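Local coordinates for myosin-I heavy chain (Dictyostelium discoideum, PDB 5EJY), which is an actin-based motor with ATPase activity, involved in early phagocytosis and adhesion, its tail region here being a MyTH4-FERM unit, at residues V66-P74 with L121-F131; G253-T261 with G482-L490. One frame throughout, in Å; residues are numbered along the deposited sequence. Where two conformers were deposited one is given.

How the contacts relate
The two contacts lie in different domains of this myosin VII tail piece, MyTH4 and FERM, and share no helix or strand; their centres are 38 Å apart, and their nearest atoms about 17 Å. Contact 1 is a buried helix-to-helix contact of the MyTH4 domain, covering 585 Å². Contact 2 covers 363 Å² near the surface of the FERM domain and joins an edge strand and the loop after it to the start of the C-terminal helix. Rings, a thioether and aliphatic groups fill contact 1, with an arginine serving carbonyls at a helix end. In contact 2 carboxylates, an amide and a guanidinium face do the work, and apolar packing is slight.

Contact 1 (V66-P74 with L121-F131); sequences VLHYMNSNP and LNIRVWELIHF
Arg124, Tyr69 and Met70 bury the most surface where the end of helix 53-70 lies against helix 119-133. Arg124 leaves its helix pointing at the other segment, and a bend at chi2 (-65°) carries the guanidinium alongside the last turn and the residues after it. There NH1 of Arg124 donates to Ser72 O at 2.6 Å, almost in the guanidinium plane, and to Tyr69 O at 3.0 Å, tilted from that plane. Tyr69 O also accepts from Ser72 OG, so two donors grip this carbonyl at the helix end; a long, charged arginine suits a place where two carbonyl oxygens converge.

Tyr69 crosses the arginine chain at about a right angle, its CE1 3.5 Å from Arg124 CD. Over one ring face lies Leu128, whose CD2 makes a CH-pi contact 3.9 Å from the centroid of the Tyr69 ring. Phe131 turns its edge to the tyrosine in an offset edge-to-face pair, planes 81° apart. The phenol still has a polar mate: Tyr69 OH donates to Glu127 OE1 at 2.7 Å from above the carboxylate plane, while Glu127 OE2 bridges to Lys196.

The unbranched thioether chain of Met70, bent at chi3, fits the hole between Leu121, Val125, Leu128 and the aliphatic base of Arg124, bringing SD to 3.4 Å from Val125 CG2. Its carbonyl is touched by a methyl, Leu121 CD2 lying 3.1 Å from Met70 O. Both Tyr69 and Met70 thus sit as knobs into holes between segments 66-70 and 121-131, whose axes run at 124° to each other, packing that belongs to the all-helical core of a MyTH4 domain.

Contact 2 (G253-T261 with G482-L490); sequences GIERDIAPT and GDVQKLVSL
The ubiquitin-like F1 lobe of the FERM domain here meets the C-terminal helix, which as in other FERM domains probably belongs to the F3 lobe, and Asp257 and Asp483 carry the junction. Asp483 is the N-cap of helix 484-499, and its carboxylate has two tasks. OD1 of Asp483 accepts from Lys486 N at 3.2 Å, the capping bond, and OD2 of Asp483 takes the backbone N of Asp257 at 2.8 Å on its syn side; the same N-H also reaches OD1 weakly. A short acidic side chain suits a place that serves both a helix start and the backbone N of Asp257.

Asp257 holds its CG anti to the backbone N (chi1 -179°), which aims the carboxylate at the first turn. Gln485, extended beyond CG, gives NE2 to Asp257 OD2 at 2.9 Å in a nearly straight bond (167°); the amide and carboxylate planes stand almost perpendicular. Asp257 OD1 pairs with Lys292, so both oxygens are engaged.

The Arg256 and Asp483 side chains run antiparallel, side by side, and the guanidinium lays one face over Gly482 O, 3.0 Å above the plane and toward the rim, while NH1 of Arg256 donates to Glu255 O at 2.9 Å. An alanine at this position would lose that cover and is likely to leave Gly482 O more open to water and Glu255 O without this donor. The absence of a side chain at Gly482 lets the arginine lie close.

Strand 254-256 is one of the two edge strands of its sheet, beside strand 245-251, and Ile258, pointing away from the contact, touches Cys223 of helix 223-233. Helix 484-499 rests Val484, Leu487 and Val488 on Val467 of strand 466-470.

Contact 1 (V66-P74 with L121-F131)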
loop_
_atom_site.group_PDB
_atom_site.type_symbol
_atom_site.label_atom_id
_atom_site.label_comp_id
_atom_site.label_asym_id
_atom_site.label_seq_id
_atom_site.Cartn_x
_atom_site.Cartn_y
_atom_site.Cartn_z
ATOM N N VAL A 66 20.123 -11.441 -18.233
ATOM C CA VAL A 66 19.292 -12.624 -18.456
ATOM C C VAL A 66 20.145 -13.896 -18.399
ATOM O O VAL A 66 19.851 -14.828 -17.650
ATOM C CB VAL A 66 18.553 -12.551 -19.818
ATOM C CG1 VAL A 66 17.828 -13.871 -20.121
ATOM C CG2 VAL A 66 17.568 -11.367 -19.848
ATOM N N LEU A 67 21.212 -13.928 -19.187
ATOM C CA LEU A 67 22.115 -15.074 -19.175
ATOM C C LEU A 67 22.625 -15.346 -17.767
ATOM O O LEU A 67 22.675 -16.498 -17.324
ATOM C CB LEU A 67 23.294 -14.834 -20.115
ATOM C CG LEU A 67 22.944 -14.840 -21.602
ATOM C CD1 LEU A 67 24.160 -14.489 -22.449
ATOM C CD2 LEU A 67 22.380 -16.185 -21.986
ATOM N N HIS A 68 23.011 -14.280 -17.068
ATOM C CA HIS A 68 23.521 -14.423 -15.708
ATOM C C HIS A 68 22.507 -15.070 -14.766
ATOM O O HIS A 68 22.865 -15.930 -13.960
ATOM C CB HIS A 68 23.963 -13.076 -15.150
ATOM C CG HIS A 68 24.700 -13.175 -13.856
ATOM N ND1 HIS A 68 24.064 -13.138 -12.633
ATOM C CD2 HIS A 68 26.018 -13.324 -13.590
ATOM C CE1 HIS A 68 24.961 -13.252 -11.670
ATOM N NE2 HIS A 68 26.154 -13.370 -12.225
ATOM N N TYR A 69 21.245 -14.652 -14.849
ATOM C CA TYR A 69 20.213 -15.220 -13.980
ATOM C C TYR A 69 19.940 -16.667 -14.361
ATOM O O TYR A 69 19.779 -17.528 -13.497
ATOM C CB TYR A 69 18.912 -14.411 -14.030
ATOM C CG TYR A 69 17.822 -14.981 -13.145
ATOM C CD1 TYR A 69 16.865 -15.847 -13.655
ATOM C CD2 TYR A 69 17.754 -14.653 -11.799
ATOM C CE1 TYR A 69 15.865 -16.379 -12.842
ATOM C CE2 TYR A 69 16.766 -15.180 -10.981
ATOM C CZ TYR A 69 15.827 -16.034 -11.502
ATOM O OH TYR A 69 14.849 -16.549 -10.683
ATOM N N MET A 70 19.881 -16.928 -15.663
ATOM C CA MET A 70 19.628 -18.275 -16.159
ATOM C C MET A 70 20.691 -19.265 -15.688
ATOM O O MET A 70 20.383 -20.410 -15.376
ATOM C CB MET A 70 19.575 -18.279 -17.683
ATOM C CG MET A 70 18.348 -17.615 -18.244
ATOM S SD MET A 70 18.394 -17.544 -20.027
ATOM C CE MET A 70 18.609 -19.286 -20.433
ATOM N N ASN A 71 21.930 -18.795 -15.624
ATOM C CA ASN A 71 23.081 -19.639 -15.330
ATOM C C ASN A 71 23.450 -19.687 -13.855
ATOM O O ASN A 71 24.386 -20.388 -13.474
ATOM C CB ASN A 71 24.295 -19.145 -16.130
ATOM C CG ASN A 71 24.147 -19.393 -17.617
ATOM O OD1 ASN A 71 23.453 -20.320 -18.031
ATOM N ND2 ASN A 71 24.801 -18.569 -18.427
ATOM N N SER A 72 22.730 -18.943 -13.020
ATOM C CA SER A 72 23.154 -18.781 -11.632
ATOM C C SER A 72 22.797 -19.983 -10.765
ATOM O O SER A 72 21.815 -20.677 -11.016
ATOM C CB SER A 72 22.611 -17.476 -11.021
ATOM O OG SER A 72 21.203 -17.519 -10.890
ATOM N N ASN A 73 23.619 -20.223 -9.749
ATOM C CA ASN A 73 23.438 -21.358 -8.850
ATOM C C ASN A 73 22.260 -21.161 -7.900
ATOM O O ASN A 73 22.162 -20.136 -7.229
ATOM C CB ASN A 73 24.728 -21.610 -8.056
ATOM C CG ASN A 73 24.554 -22.659 -6.969
ATOM O OD1 ASN A 73 23.793 -23.616 -7.123
ATOM N ND2 ASN A 73 25.263 -22.480 -5.857
ATOM N N PRO A 74 21.361 -22.152 -7.847
ATOM C CA PRO A 74 20.200 -22.143 -6.953
ATOM C C PRO A 74 20.575 -21.865 -5.495
ATOM O O PRO A 74 19.716 -21.478 -4.703
ATOM C CB PRO A 74 19.656 -23.567 -7.086
ATOM C CG PRO A 74 20.062 -23.992 -8.457
ATOM C CD PRO A 74 21.398 -23.357 -8.698
ATOM N N LEU A 121 17.269 -24.410 -17.252
ATOM C CA LEU A 121 17.417 -23.089 -17.842
ATOM C C LEU A 121 16.065 -22.547 -18.286
ATOM O O LEU A 121 15.759 -21.367 -18.064
ATOM C CB LEU A 121 18.393 -23.114 -19.017
ATOM C CG LEU A 121 19.831 -23.510 -18.681
ATOM C CD1 LEU A 121 20.717 -23.380 -19.909
ATOM C CD2 LEU A 121 20.372 -22.668 -17.539
ATOM N N ASN A 122 15.262 -23.407 -18.912
ATOM C CA ASN A 122 13.925 -23.024 -19.362
ATOM C C ASN A 122 13.135 -22.534 -18.153
ATOM O O ASN A 122 12.397 -21.552 -18.226
ATOM C CB ASN A 122 13.219 -24.214 -20.031
ATOM C CG ASN A 122 12.234 -23.792 -21.132
ATOM O OD1 ASN A 122 12.521 -22.900 -21.933
ATOM N ND2 ASN A 122 11.071 -24.448 -21.180
ATOM N N ILE A 123 13.312 -23.222 -17.031
ATOM C CA ILE A 123 12.652 -22.849 -15.786
ATOM C C ILE A 123 13.066 -21.450 -15.312
ATOM O O ILE A 123 12.224 -20.656 -14.891
ATOM C CB ILE A 123 12.937 -23.883 -14.687
ATOM C CG1 ILE A 123 12.173 -25.177 -14.987
ATOM C CG2 ILE A 123 12.552 -23.353 -13.320
ATOM C CD1 ILE A 123 12.352 -26.251 -13.931
ATOM N N ARG A 124 14.361 -21.158 -15.374
ATOM C CA ARG A 124 14.866 -19.828 -15.035
ATOM C C ARG A 124 14.307 -18.732 -15.938
ATOM O O ARG A 124 13.972 -17.637 -15.461
ATOM C CB ARG A 124 16.394 -19.805 -15.089
ATOM C CG ARG A 124 17.046 -20.494 -13.908
ATOM C CD ARG A 124 16.736 -19.744 -12.626
ATOM N NE ARG A 124 17.220 -20.449 -11.447
ATOM C CZ ARG A 124 18.506 -20.569 -11.133
ATOM N NH1 ARG A 124 19.431 -20.033 -11.919
ATOM N NH2 ARG A 124 18.868 -21.229 -10.037
ATOM N N VAL A 125 14.226 -19.003 -17.238
ATOM C CA VAL A 125 13.695 -18.001 -18.157
ATOM C C VAL A 125 12.227 -17.742 -17.838
ATOM O O VAL A 125 11.779 -16.607 -17.880
ATOM C CB VAL A 125 13.810 -18.393 -19.649
ATOM C CG1 VAL A 125 13.268 -17.255 -20.526
ATOM C CG2 VAL A 125 15.245 -18.692 -20.019
ATOM N N TRP A 126 11.481 -18.794 -17.506
ATOM C CA TRP A 126 10.061 -18.616 -17.204
ATOM C C TRP A 126 9.821 -17.880 -15.870
ATOM O O TRP A 126 8.832 -17.155 -15.724
ATOM C CB TRP A 126 9.292 -19.942 -17.306
ATOM C CG TRP A 126 8.905 -20.230 -18.729
ATOM C CD1 TRP A 126 9.560 -21.044 -19.624
ATOM C CD2 TRP A 126 7.806 -19.656 -19.442
ATOM N NE1 TRP A 126 8.917 -21.021 -20.837
ATOM C CE2 TRP A 126 7.838 -20.178 -20.754
ATOM C CE3 TRP A 126 6.791 -18.756 -19.095
ATOM C CZ2 TRP A 126 6.889 -19.833 -21.716
ATOM C CZ3 TRP A 126 5.856 -18.410 -20.047
ATOM C CH2 TRP A 126 5.906 -18.951 -21.346
ATOM N N GLU A 127 10.741 -18.040 -14.925
ATOM C CA GLU A 127 10.753 -17.200 -13.725
ATOM C C GLU A 127 10.944 -15.720 -14.085
ATOM O O GLU A 127 10.264 -14.856 -13.532
ATOM C CB GLU A 127 11.846 -17.640 -12.759
ATOM C CG GLU A 127 11.556 -18.988 -12.063
ATOM C CD GLU A 127 12.758 -19.539 -11.313
ATOM O OE1 GLU A 127 13.836 -18.915 -11.378
ATOM O OE2 GLU A 127 12.630 -20.606 -10.669
ATOM N N LEU A 128 11.887 -15.442 -14.989
ATOM C CA LEU A 128 12.098 -14.091 -15.507
ATOM C C LEU A 128 10.865 -13.543 -16.197
ATOM O O LEU A 128 10.514 -12.379 -16.021
ATOM C CB LEU A 128 13.264 -14.059 -16.494
ATOM C CG LEU A 128 14.653 -14.288 -15.899
ATOM C CD1 LEU A 128 15.719 -14.328 -17.002
ATOM C CD2 LEU A 128 14.971 -13.192 -14.874
ATOM N N ILE A 129 10.225 -14.376 -17.014
ATOM C CA ILE A 129 8.995 -13.976 -17.679
ATOM C C ILE A 129 7.958 -13.557 -16.633
ATOM O O ILE A 129 7.288 -12.529 -16.768
ATOM C CB ILE A 129 8.468 -15.128 -18.587
ATOM C CG1 ILE A 129 9.241 -15.145 -19.913
ATOM C CG2 ILE A 129 6.997 -14.966 -18.885
ATOM C CD1 ILE A 129 9.042 -16.473 -20.742
ATOM N N HIS A 130 7.846 -14.350 -15.578
ATOM C CA HIS A 130 6.870 -14.101 -14.528
ATOM C C HIS A 130 7.218 -12.821 -13.735
ATOM O O HIS A 130 6.328 -12.023 -13.431
ATOM C CB HIS A 130 6.784 -15.335 -13.618
ATOM C CG HIS A 130 5.635 -15.310 -12.659
ATOM N ND1 HIS A 130 5.491 -16.241 -11.654
ATOM C CD2 HIS A 130 4.587 -14.459 -12.539
ATOM C CE1 HIS A 130 4.403 -15.965 -10.955
ATOM N NE2 HIS A 130 3.838 -14.889 -11.469
ATOM N N PHE A 131 8.502 -12.615 -13.427
ATOM C CA PHE A 131 8.931 -11.373 -12.756
ATOM C C PHE A 131 8.532 -10.181 -13.615
ATOM O O PHE A 131 8.080 -9.156 -13.108
ATOM C CB PHE A 131 10.455 -11.300 -12.590
ATOM C CG PHE A 131 11.052 -12.399 -11.743
ATOM C CD1 PHE A 131 10.374 -12.909 -10.647
ATOM C CD2 PHE A 131 12.316 -12.893 -12.037
ATOM C CE1 PHE A 131 10.934 -13.906 -9.867
ATOM C CE2 PHE A 131 12.884 -13.909 -11.266
ATOM C CZ PHE A 131 12.190 -14.420 -10.183
#

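Contact 2 (G253-T261 with G482-L490)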
loop_
_atom_site.group_PDB
_atom_site.type_symbol
_atom_site.label_atom_id
_atom_site.label_comp_id
_atom_site.label_asym_id
_atom_site.label_seq_id
_atom_site.Cartn_x
_atom_site.Cartn_y
_atom_site.Cartn_z
ATOM N N GLY A 253 6.314 5.081 13.130
ATOM C CA GLY A 253 5.245 5.827 13.769
ATOM C C GLY A 253 4.610 6.904 12.913
ATOM O O GLY A 253 3.543 7.414 13.247
ATOM N N ILE A 254 5.262 7.269 11.816
ATOM C CA ILE A 254 4.710 8.276 10.917
ATOM C C ILE A 254 3.779 7.610 9.899
ATOM O O ILE A 254 4.219 6.775 9.121
ATOM C CB ILE A 254 5.826 9.018 10.152
ATOM C CG1 ILE A 254 6.874 9.572 11.129
ATOM C CG2 ILE A 254 5.242 10.118 9.265
ATOM C CD1 ILE A 254 6.287 10.396 12.256
ATOM N N GLU A 255 2.506 7.996 9.899
ATOM C CA GLU A 255 1.515 7.408 8.993
ATOM C C GLU A 255 1.359 8.183 7.693
ATOM O O GLU A 255 1.351 9.418 7.691
ATOM C CB GLU A 255 0.142 7.320 9.671
ATOM C CG GLU A 255 0.107 6.533 10.957
ATOM C CD GLU A 255 -1.297 6.477 11.549
ATOM O OE1 GLU A 255 -2.186 7.212 11.059
ATOM O OE2 GLU A 255 -1.514 5.689 12.493
ATOM N N ARG A 256 1.222 7.452 6.586
ATOM C CA ARG A 256 0.921 8.053 5.299
ATOM C C ARG A 256 -0.198 7.284 4.604
ATOM O O ARG A 256 -0.247 6.048 4.650
ATOM C CB ARG A 256 2.157 8.087 4.385
ATOM C CG ARG A 256 3.263 9.072 4.794
ATOM C CD ARG A 256 2.848 10.542 4.555
ATOM N NE ARG A 256 3.900 11.469 4.968
ATOM C CZ ARG A 256 4.008 11.986 6.192
ATOM N NH1 ARG A 256 3.121 11.677 7.133
ATOM N NH2 ARG A 256 5.006 12.819 6.476
ATOM N N ASP A 257 -1.075 8.033 3.954
ATOM C CA ASP A 257 -2.221 7.492 3.250
ATOM C C ASP A 257 -1.753 6.620 2.087
ATOM O O ASP A 257 -0.727 6.899 1.462
ATOM C CB ASP A 257 -3.073 8.656 2.722
ATOM C CG ASP A 257 -4.311 8.197 1.976
ATOM O OD1 ASP A 257 -5.254 7.735 2.638
ATOM O OD2 ASP A 257 -4.347 8.302 0.734
ATOM N N ILE A 258 -2.504 5.562 1.807
ATOM C CA ILE A 258 -2.282 4.770 0.601
ATOM C C ILE A 258 -3.531 4.919 -0.269
ATOM O O ILE A 258 -4.637 4.642 0.187
ATOM C CB ILE A 258 -2.039 3.280 0.944
ATOM C CG1 ILE A 258 -0.774 3.102 1.798
ATOM C CG2 ILE A 258 -1.925 2.443 -0.342
ATOM C CD1 ILE A 258 -0.597 1.645 2.344
ATOM N N ALA A 259 -3.375 5.373 -1.508
ATOM C CA ALA A 259 -4.535 5.551 -2.389
ATOM C C ALA A 259 -5.211 4.216 -2.726
ATOM O O ALA A 259 -4.561 3.177 -2.737
ATOM C CB ALA A 259 -4.136 6.276 -3.662
ATOM N N PRO A 260 -6.519 4.253 -3.025
ATOM C CA PRO A 260 -7.271 3.013 -3.254
ATOM C C PRO A 260 -6.686 2.169 -4.368
ATOM O O PRO A 260 -6.706 0.948 -4.246
ATOM C CB PRO A 260 -8.661 3.517 -3.651
ATOM C CG PRO A 260 -8.788 4.834 -2.947
ATOM C CD PRO A 260 -7.398 5.440 -3.042
ATOM N N THR A 261 -6.166 2.794 -5.424
ATOM C CA THR A 261 -5.641 2.030 -6.558
ATOM C C THR A 261 -4.144 1.738 -6.433
ATOM O O THR A 261 -3.572 1.059 -7.280
ATOM C CB THR A 261 -5.881 2.772 -7.893
ATOM O OG1 THR A 261 -5.212 4.026 -7.850
ATOM C CG2 THR A 261 -7.362 3.020 -8.112
ATOM N N GLY A 482 1.966 17.010 6.712
ATOM C CA GLY A 482 2.889 15.983 6.264
ATOM C C GLY A 482 2.262 14.989 5.296
ATOM O O GLY A 482 2.947 14.422 4.451
ATOM N N ASP A 483 0.958 14.764 5.423
ATOM C CA ASP A 483 0.280 13.762 4.592
ATOM C C ASP A 483 -0.706 14.434 3.647
ATOM O O ASP A 483 -1.917 14.303 3.812
ATOM C CB ASP A 483 -0.451 12.753 5.471
ATOM C CG ASP A 483 -0.856 11.468 4.712
ATOM O OD1 ASP A 483 -0.901 11.442 3.474
ATOM O OD2 ASP A 483 -1.153 10.479 5.375
ATOM N N VAL A 484 -0.178 15.137 2.654
ATOM C CA VAL A 484 -1.011 15.894 1.713
ATOM C C VAL A 484 -2.035 15.006 1.009
ATOM O O VAL A 484 -3.192 15.388 0.849
ATOM C CB VAL A 484 -0.153 16.634 0.670
ATOM C CG1 VAL A 484 -1.035 17.354 -0.362
ATOM C CG2 VAL A 484 0.763 17.635 1.367
ATOM N N GLN A 485 -1.623 13.810 0.597
ATOM C CA GLN A 485 -2.545 12.941 -0.120
ATOM C C GLN A 485 -3.775 12.592 0.721
ATOM O O GLN A 485 -4.881 12.505 0.195
ATOM C CB GLN A 485 -1.837 11.671 -0.616
ATOM C CG GLN A 485 -2.739 10.735 -1.409
ATOM C CD GLN A 485 -1.996 9.512 -1.915
ATOM O OE1 GLN A 485 -1.238 9.597 -2.877
ATOM N NE2 GLN A 485 -2.191 8.375 -1.255
ATOM N N LYS A 486 -3.584 12.390 2.023
ATOM C CA LYS A 486 -4.699 12.110 2.919
ATOM C C LYS A 486 -5.691 13.269 2.910
ATOM O O LYS A 486 -6.897 13.066 2.769
ATOM C CB LYS A 486 -4.211 11.854 4.351
ATOM C CG LYS A 486 -5.326 11.472 5.316
ATOM C CD LYS A 486 -4.826 11.285 6.749
ATOM C CE LYS A 486 -5.985 10.906 7.695
ATOM N NZ LYS A 486 -5.593 10.741 9.141
ATOM N N LEU A 487 -5.175 14.486 3.057
ATOM C CA LEU A 487 -6.049 15.660 3.101
ATOM C C LEU A 487 -6.807 15.841 1.779
ATOM O O LEU A 487 -8.020 16.024 1.779
ATOM C CB LEU A 487 -5.241 16.912 3.447
ATOM C CG LEU A 487 -6.060 18.200 3.589
ATOM C CD1 LEU A 487 -7.241 17.969 4.527
ATOM C CD2 LEU A 487 -5.166 19.310 4.107
ATOM N N VAL A 488 -6.096 15.786 0.655
ATOM C CA VAL A 488 -6.732 15.896 -0.660
ATOM C C VAL A 488 -7.807 14.824 -0.863
ATOM O O VAL A 488 -8.929 15.125 -1.286
ATOM C CB VAL A 488 -5.697 15.799 -1.810
ATOM C CG1 VAL A 488 -6.401 15.644 -3.176
ATOM C CG2 VAL A 488 -4.768 17.020 -1.812
ATOM N N SER A 489 -7.473 13.568 -0.572
ATOM C CA SER A 489 -8.434 12.492 -0.807
ATOM C C SER A 489 -9.633 12.576 0.134
ATOM O O SER A 489 -10.743 12.229 -0.247
ATOM C CB SER A 489 -7.766 11.098 -0.740
ATOM O OG SER A 489 -7.306 10.822 0.568
ATOM N N LEU A 490 -9.422 13.046 1.359
ATOM C CA LEU A 490 -10.547 13.222 2.274
ATOM C C LEU A 490 -11.506 14.264 1.708
ATOM O O LEU A 490 -12.718 14.076 1.709
ATOM C CB LEU A 490 -10.067 13.678 3.650
ATOM C CG LEU A 490 -9.397 12.625 4.531
ATOM C CD1 LEU A 490 -8.828 13.279 5.795
ATOM C CD2 LEU A 490 -10.404 11.523 4.880
HETATM O O HOH W 1 -3.521 7.989 8.978
HETATM O O HOH W 2 0.536 9.319 1.170
#